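Local coordinates for uncharacterized protein (Bacteroides ovatus, PDB 4QEY), which is of unknown function but probably has the PLAT/LH2- and C2-like beta-sandwich architecture of its calcium-binding lipoprotein relatives, at residues K14-Q19 against I98-N103; V82-E87 against G117-E122; K104-L109 against V126-V131. All coordinates share one frame; numbering follows the deposited sequence.

Contact 1: residues K14-Q19 against I98-N103; sequences KIVVEQ and IAYIDN. With EDO (1,2-ethanediol), chain O; EDO (1,2-ethanediol), chain N; EDO (1,2-ethanediol), chain L.
K14 sets CG anti to its backbone N (chi1 180°) and stays extended to NZ; across the strands Y100 places CG, the first ring carbon, beside its backbone N (chi1 -54°). Strand position puts both side chains on the face of V16 and I98, and these torsions aim them from there. The Y100 ring crosses the V16 side chain obliquely, CE1 of Y100 3.9 Å from CG2 of V16. C2 of an ethanediol, probably a crystallisation additive, sits 3.6 Å above one face of that ring, toward its rim. Its O2 accepts from K14 NZ at 2.8 Å, so the ethanediol touches both ring and ammonium. On the other face, I15 CG1 meets A99 CB at 4.1 Å, and F32 of the facing sheet packs on I15. Four backbone bonds tie the strands: Y100 N reaches K14 O at 2.7 Å and V16 N reaches I98 O at 2.9 Å, each answered by a return bond, with I15 and A99 the non-hydrogen-bonded pair between them. Such a mixed-exposure face (K14, V16, I98, Y100) backed by a buried one (I15, A99) is characteristic of a beta-sandwich sheet, here its central strands 13-21 and 92-101.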
# COMPACT_ATOMS: atom_id res chain seq x y z
N LYS A 14 -4.02 -4.20 -8.71
CA LYS A 14 -2.77 -4.36 -7.98
C LYS A 14 -2.32 -3.04 -7.38
O LYS A 14 -2.45 -2.00 -8.02
CB LYS A 14 -1.70 -4.91 -8.95
CG LYS A 14 -0.29 -5.15 -8.38
CD LYS A 14 0.60 -5.64 -9.50
CE LYS A 14 2.02 -5.93 -9.11
NZ LYS A 14 2.80 -6.38 -10.30
N ILE A 15 -1.81 -3.08 -6.15
CA ILE A 15 -1.27 -1.91 -5.47
C ILE A 15 0.12 -2.31 -4.93
O ILE A 15 0.25 -3.32 -4.24
CB ILE A 15 -2.19 -1.30 -4.37
CG1 ILE A 15 -3.53 -0.80 -4.97
CG2 ILE A 15 -1.46 -0.16 -3.65
CD1 ILE A 15 -4.56 -0.22 -4.00
N VAL A 16 1.14 -1.52 -5.30
CA VAL A 16 2.51 -1.70 -4.85
C VAL A 16 2.86 -0.54 -3.91
O VAL A 16 2.65 0.63 -4.25
CB VAL A 16 3.51 -1.82 -6.04
CG1 VAL A 16 4.94 -2.05 -5.54
CG2 VAL A 16 3.10 -2.94 -6.99
N VAL A 17 3.36 -0.89 -2.72
CA VAL A 17 3.82 0.06 -1.71
C VAL A 17 5.34 -0.10 -1.63
O VAL A 17 5.85 -1.22 -1.54
CB VAL A 17 3.11 -0.13 -0.33
CG1 VAL A 17 3.60 0.90 0.70
CG2 VAL A 17 1.59 -0.04 -0.48
N GLU A 18 6.06 1.03 -1.75
CA GLU A 18 7.51 1.08 -1.66
C GLU A 18 7.94 2.09 -0.61
O GLU A 18 7.32 3.15 -0.49
CB GLU A 18 8.16 1.41 -3.00
CG GLU A 18 8.13 0.28 -4.01
CD GLU A 18 8.91 0.51 -5.30
OE1 GLU A 18 9.34 1.66 -5.56
OE2 GLU A 18 9.08 -0.46 -6.06
N GLN A 19 9.00 1.77 0.15
CA GLN A 19 9.55 2.66 1.15
C GLN A 19 11.06 2.77 0.99
O GLN A 19 11.72 1.80 0.62
CB GLN A 19 9.20 2.22 2.58
CG GLN A 19 9.74 0.85 3.00
CD GLN A 19 9.54 0.58 4.46
OE1 GLN A 19 9.40 1.49 5.26
NE2 GLN A 19 9.53 -0.69 4.83
N ILE A 98 1.55 2.86 -5.70
CA ILE A 98 1.17 2.85 -7.12
C ILE A 98 0.10 1.78 -7.35
O ILE A 98 0.29 0.60 -7.02
CB ILE A 98 2.37 2.67 -8.08
CG1 ILE A 98 3.52 3.64 -7.74
CG2 ILE A 98 1.91 2.91 -9.51
CD1 ILE A 98 4.85 3.34 -8.41
N ALA A 99 -1.03 2.21 -7.94
CA ALA A 99 -2.18 1.38 -8.25
C ALA A 99 -2.22 1.06 -9.74
O ALA A 99 -2.00 1.93 -10.59
CB ALA A 99 -3.46 2.08 -7.83
N TYR A 100 -2.50 -0.21 -10.06
CA TYR A 100 -2.56 -0.73 -11.42
C TYR A 100 -3.85 -1.52 -11.68
O TYR A 100 -4.43 -2.09 -10.76
CB TYR A 100 -1.36 -1.67 -11.70
CG TYR A 100 0.01 -1.10 -11.44
CD1 TYR A 100 0.62 -1.24 -10.19
CD2 TYR A 100 0.76 -0.51 -12.47
CE1 TYR A 100 1.90 -0.75 -9.95
CE2 TYR A 100 2.05 -0.02 -12.24
CZ TYR A 100 2.62 -0.15 -10.98
OH TYR A 100 3.88 0.34 -10.71
N ILE A 101 -4.27 -1.57 -12.95
CA ILE A 101 -5.35 -2.40 -13.48
C ILE A 101 -4.76 -3.00 -14.74
O ILE A 101 -4.49 -2.27 -15.70
CB ILE A 101 -6.73 -1.72 -13.69
CG1 ILE A 101 -7.23 -0.99 -12.42
CG2 ILE A 101 -7.75 -2.76 -14.17
CD1 ILE A 101 -8.49 -0.08 -12.63
N ASP A 102 -4.47 -4.32 -14.69
CA ASP A 102 -3.85 -5.10 -15.78
C ASP A 102 -2.49 -4.46 -16.18
O ASP A 102 -2.23 -4.22 -17.36
CB ASP A 102 -4.79 -5.24 -17.00
CG ASP A 102 -6.03 -6.06 -16.76
OD1 ASP A 102 -5.94 -7.08 -16.05
OD2 ASP A 102 -7.08 -5.73 -17.35
N ASN A 103 -1.65 -4.18 -15.15
CA ASN A 103 -0.29 -3.63 -15.24
C ASN A 103 -0.25 -2.22 -15.94
O ASN A 103 0.81 -1.76 -16.38
CB ASN A 103 0.66 -4.61 -15.97
CG ASN A 103 0.86 -5.91 -15.21
OD1 ASN A 103 1.03 -5.94 -13.97
ND2 ASN A 103 0.82 -7.01 -15.93
C1 EDO O . 4.42 -3.55 -12.97
O1 EDO O . 4.73 -3.60 -11.58
C2 EDO O . 2.90 -3.46 -13.10
O2 EDO O . 2.33 -4.58 -12.42
C1 EDO N . 10.06 5.70 -3.21
O1 EDO N . 9.99 5.30 -1.85
C2 EDO N . 10.13 4.43 -4.08
O2 EDO N . 11.24 3.58 -3.74
C1 EDO L . 9.73 0.46 8.18
O1 EDO L . 9.88 1.81 7.85
C2 EDO L . 8.47 0.36 9.03
O2 EDO L . 8.19 -0.96 9.42

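Contact 2: residues V82-E87 against G117-E122; sequences VISTSE and GSTLVE. With EDO (1,2-ethanediol), chain P.
The antiparallel pairing of strands 73-84 and 121-127 opens into loops here, where V82 and I83 still bridge E122 and V121 and a serine hydroxyl takes over one backbone role. V82 and E122 form a hydrogen-bonded pair, with V82 N to E122 O and E122 N to V82 O both 2.9 Å. I83 and V121 follow as the non-hydrogen-bonded pair; I83 CA lies 3.1 Å from L120 O in a CA-H...O contact. At the next step S84 N donates to L120 O at 3.1 Å. The return bond goes to the side chain: L120 N donates to S84 OG at 2.8 Å, because OG stands between the backbone N and the carbonyl carbon (chi1 65°). S84 was modelled in two conformers, so this bond belongs to the one described. L120 lies side by side with V82, CD2 of L120 being 3.9 Å from CG1 of V82, and Y113 of the other sheet also packs on V82. On the margin of V121 away from I83, an ethanediol O2 accepts from V121 N at 3.2 Å. In this conformer the ladder gains one rung past its regular end by borrowing a hydroxyl, a bond the other conformer may not keep, and the outer N-H of strand 121-127, with no further strand of this chain beside it, can be met by a small solvent molecule.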
# COMPACT_ATOMS: atom_id res chain seq x y z
N VAL A 82 1.95 5.61 9.03
CA VAL A 82 3.38 5.87 9.25
C VAL A 82 3.51 6.49 10.65
O VAL A 82 2.88 7.51 10.92
CB VAL A 82 3.99 6.75 8.13
CG1 VAL A 82 5.43 7.12 8.45
CG2 VAL A 82 3.88 6.08 6.77
N ILE A 83 4.24 5.82 11.55
CA ILE A 83 4.50 6.26 12.92
C ILE A 83 6.00 6.24 13.10
O ILE A 83 6.63 5.26 12.73
CB ILE A 83 3.74 5.41 14.01
CG1 ILE A 83 2.21 5.33 13.79
CG2 ILE A 83 4.01 5.94 15.43
CD1 ILE A 83 1.77 4.20 12.95
N SER A 84 6.57 7.35 13.59
CA SER A 84 7.99 7.54 13.88
C SER A 84 8.33 6.97 15.24
O SER A 84 7.59 7.19 16.21
CB SER A 84 8.35 9.01 13.83
OG SER A 84 7.69 9.71 14.87
N THR A 85 9.50 6.28 15.31
CA THR A 85 10.00 5.61 16.52
C THR A 85 11.35 6.24 16.99
O THR A 85 12.11 5.59 17.71
CB THR A 85 10.14 4.11 16.22
OG1 THR A 85 11.02 3.93 15.12
CG2 THR A 85 8.82 3.45 15.90
N SER A 86 11.59 7.52 16.63
CA SER A 86 12.82 8.25 16.96
C SER A 86 12.54 9.64 17.53
O SER A 86 11.69 10.37 17.01
CB SER A 86 13.67 8.39 15.71
OG SER A 86 14.83 9.19 15.90
N GLU A 87 13.28 10.01 18.60
CA GLU A 87 13.37 11.31 19.27
C GLU A 87 14.29 12.29 18.50
O GLU A 87 14.46 13.43 18.93
CB GLU A 87 13.87 11.17 20.72
CG GLU A 87 12.91 10.42 21.63
CD GLU A 87 13.16 10.43 23.12
OE1 GLU A 87 14.12 11.08 23.60
OE2 GLU A 87 12.34 9.81 23.84
N GLY A 117 11.04 15.57 16.21
CA GLY A 117 11.47 15.29 17.58
C GLY A 117 10.38 14.59 18.37
O GLY A 117 10.65 13.79 19.27
N SER A 118 9.13 14.91 18.03
CA SER A 118 7.93 14.34 18.63
C SER A 118 7.42 13.18 17.78
O SER A 118 7.92 12.95 16.68
CB SER A 118 6.86 15.43 18.78
OG SER A 118 6.60 16.05 17.52
N THR A 119 6.42 12.43 18.30
CA THR A 119 5.86 11.29 17.60
C THR A 119 5.06 11.79 16.38
O THR A 119 4.19 12.65 16.50
CB THR A 119 5.01 10.43 18.55
OG1 THR A 119 5.80 10.10 19.69
CG2 THR A 119 4.52 9.14 17.89
N LEU A 120 5.42 11.24 15.20
CA LEU A 120 4.81 11.50 13.90
C LEU A 120 3.78 10.42 13.64
O LEU A 120 4.10 9.24 13.73
CB LEU A 120 5.90 11.56 12.80
CG LEU A 120 5.51 11.71 11.33
CD1 LEU A 120 6.54 12.53 10.58
CD2 LEU A 120 5.32 10.35 10.65
N VAL A 121 2.53 10.83 13.42
CA VAL A 121 1.43 9.92 13.14
C VAL A 121 0.78 10.42 11.87
O VAL A 121 0.10 11.45 11.88
CB VAL A 121 0.41 9.72 14.30
CG1 VAL A 121 -0.68 8.74 13.89
CG2 VAL A 121 1.10 9.23 15.57
N GLU A 122 1.05 9.72 10.77
CA GLU A 122 0.56 10.05 9.43
C GLU A 122 -0.22 8.89 8.82
O GLU A 122 -0.01 7.74 9.19
CB GLU A 122 1.74 10.43 8.54
CG GLU A 122 2.41 11.74 8.94
CD GLU A 122 1.64 13.00 8.63
OE1 GLU A 122 1.06 13.09 7.52
OE2 GLU A 122 1.67 13.92 9.47
C1 EDO P . 2.35 14.35 13.11
O1 EDO P . 1.10 14.52 12.47
C2 EDO P . 2.12 14.39 14.63
O2 EDO P . 1.25 13.33 15.01

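Contact 3: residues K104-L109 against V126-V131; sequences KEVNRL and VSTTSV
L109 overlaps V126 at an angle, its CB 3.6 Å and its CD2 3.7 Å from CG2 of V126. CG1, the other V126 methyl, meets the N107 amide, with ND2 at 3.8 Å. That amide carries the polar link: N107 ND2 donates to S127 O at 3.0 Å, nearly straight (172°) and in the planes of both amide and carbonyl. With CG anti to its backbone N (chi1 -155°), N107 reaches across while its OD1 accepts from R108 N. S127 O has a second donor, S130 OG at 3.2 Å, from above the carbonyl plane. A leucine in place of N107 would probably leave S127 O with S130 OG as its donor within this contact and R108 N without its OD1 acceptor. V106 CG2 lies 3.4 Å from T128 O. V106 and N107 share A99 as opposite number on strand 92-101, a classic beta bulge that turns both side chains to the contact. R108 grips E105 side-on through NE and NH2. With no helices about, the contact spans two sheets: edge strand 104-114, backed by 92-101, meets the end of strand 121-127, flanked by 73-84, while T128 OG1 is hydrogen-bonded to H13 ND1 of strand 13-21.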
# COMPACT_ATOMS: atom_id res chain seq x y z
N LYS A 104 -1.40 -1.51 -15.95
CA LYS A 104 -1.54 -0.14 -16.41
C LYS A 104 -1.78 0.73 -15.19
O LYS A 104 -2.76 0.51 -14.47
CB LYS A 104 -2.65 -0.01 -17.46
N GLU A 105 -0.85 1.67 -14.90
CA GLU A 105 -0.95 2.57 -13.76
C GLU A 105 -2.20 3.46 -13.87
O GLU A 105 -2.39 4.15 -14.87
CB GLU A 105 0.31 3.43 -13.64
CG GLU A 105 0.25 4.39 -12.47
CD GLU A 105 1.41 5.35 -12.36
OE1 GLU A 105 2.55 4.97 -12.70
OE2 GLU A 105 1.17 6.49 -11.89
N VAL A 106 -3.04 3.42 -12.83
CA VAL A 106 -4.30 4.15 -12.79
C VAL A 106 -4.27 5.20 -11.66
O VAL A 106 -5.02 6.17 -11.71
CB VAL A 106 -5.52 3.19 -12.63
CG1 VAL A 106 -5.72 2.36 -13.89
CG2 VAL A 106 -5.39 2.30 -11.40
N ASN A 107 -3.40 5.01 -10.66
CA ASN A 107 -3.29 5.95 -9.56
C ASN A 107 -1.90 5.88 -8.91
O ASN A 107 -1.20 4.86 -9.04
CB ASN A 107 -4.38 5.69 -8.51
CG ASN A 107 -4.72 6.89 -7.68
OD1 ASN A 107 -4.16 7.98 -7.86
ND2 ASN A 107 -5.71 6.73 -6.83
N ARG A 108 -1.49 6.98 -8.25
CA ARG A 108 -0.18 7.10 -7.62
C ARG A 108 -0.20 8.12 -6.51
O ARG A 108 -0.76 9.21 -6.66
CB ARG A 108 0.89 7.50 -8.67
CG ARG A 108 2.32 7.68 -8.14
CD ARG A 108 3.24 8.24 -9.22
NE ARG A 108 3.55 7.25 -10.25
CZ ARG A 108 4.67 6.53 -10.28
NH1 ARG A 108 5.61 6.71 -9.36
NH2 ARG A 108 4.87 5.64 -11.25
N LEU A 109 0.45 7.79 -5.39
CA LEU A 109 0.65 8.69 -4.27
C LEU A 109 2.12 8.64 -3.87
O LEU A 109 2.66 7.57 -3.62
CB LEU A 109 -0.26 8.38 -3.06
CG LEU A 109 -0.12 9.32 -1.85
CD1 LEU A 109 -0.56 10.76 -2.20
CD2 LEU A 109 -0.88 8.82 -0.67
N VAL A 126 -5.13 4.90 -0.74
CA VAL A 126 -5.07 4.92 -2.22
C VAL A 126 -5.87 3.74 -2.77
O VAL A 126 -5.77 2.63 -2.26
CB VAL A 126 -3.59 4.90 -2.73
CG1 VAL A 126 -3.52 5.00 -4.26
CG2 VAL A 126 -2.76 6.02 -2.09
N SER A 127 -6.64 3.99 -3.81
CA SER A 127 -7.47 2.97 -4.44
C SER A 127 -7.21 2.95 -5.95
O SER A 127 -6.70 3.93 -6.51
CB SER A 127 -8.94 3.23 -4.14
OG SER A 127 -9.78 2.24 -4.69
N THR A 128 -7.55 1.82 -6.62
CA THR A 128 -7.42 1.67 -8.08
C THR A 128 -8.57 2.35 -8.81
O THR A 128 -8.43 2.65 -9.99
CB THR A 128 -7.36 0.18 -8.48
OG1 THR A 128 -8.51 -0.49 -7.96
CG2 THR A 128 -6.09 -0.52 -8.01
N THR A 129 -9.71 2.60 -8.11
CA THR A 129 -10.93 3.18 -8.70
C THR A 129 -11.28 4.60 -8.16
O THR A 129 -12.43 5.04 -8.30
CB THR A 129 -12.11 2.23 -8.42
OG1 THR A 129 -12.27 2.10 -7.01
CG2 THR A 129 -11.95 0.87 -9.07
N SER A 130 -10.29 5.32 -7.60
CA SER A 130 -10.47 6.70 -7.11
C SER A 130 -10.78 7.61 -8.29
O SER A 130 -10.06 7.57 -9.29
CB SER A 130 -9.23 7.18 -6.37
OG SER A 130 -8.75 6.21 -5.46
N VAL A 131 -11.85 8.41 -8.20
CA VAL A 131 -12.28 9.30 -9.28
C VAL A 131 -11.52 10.63 -9.15
O VAL A 131 -11.41 11.19 -8.06
CB VAL A 131 -13.82 9.49 -9.24
CG1 VAL A 131 -14.31 10.32 -10.43
CG2 VAL A 131 -14.51 8.13 -9.24

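Contacts 1 and 3 are neighbours, their centres about 8 Å apart. Strands 92-101 and 104-114 pair in one sheet, with A99 N 2.9 Å from N107 O and A99 O 2.9 Å from V106 N, so A99 serves both the bulge of contact 3 and the ladder of contact 1. Contact 3 crosses to the second sheet, and I15 CD1 of contact 1 reaches over from the first to pack 3.6 Å from V126 O. Strand 121-127 runs from contact 2 to contact 3, and the centres of these two contacts are about 27 Å apart, at far ends of the sandwich. Contact 2 lies about 26 Å from contact 1, centre to centre, across the middle of the chain. With the function unknown, no active site can be assigned to any of the three.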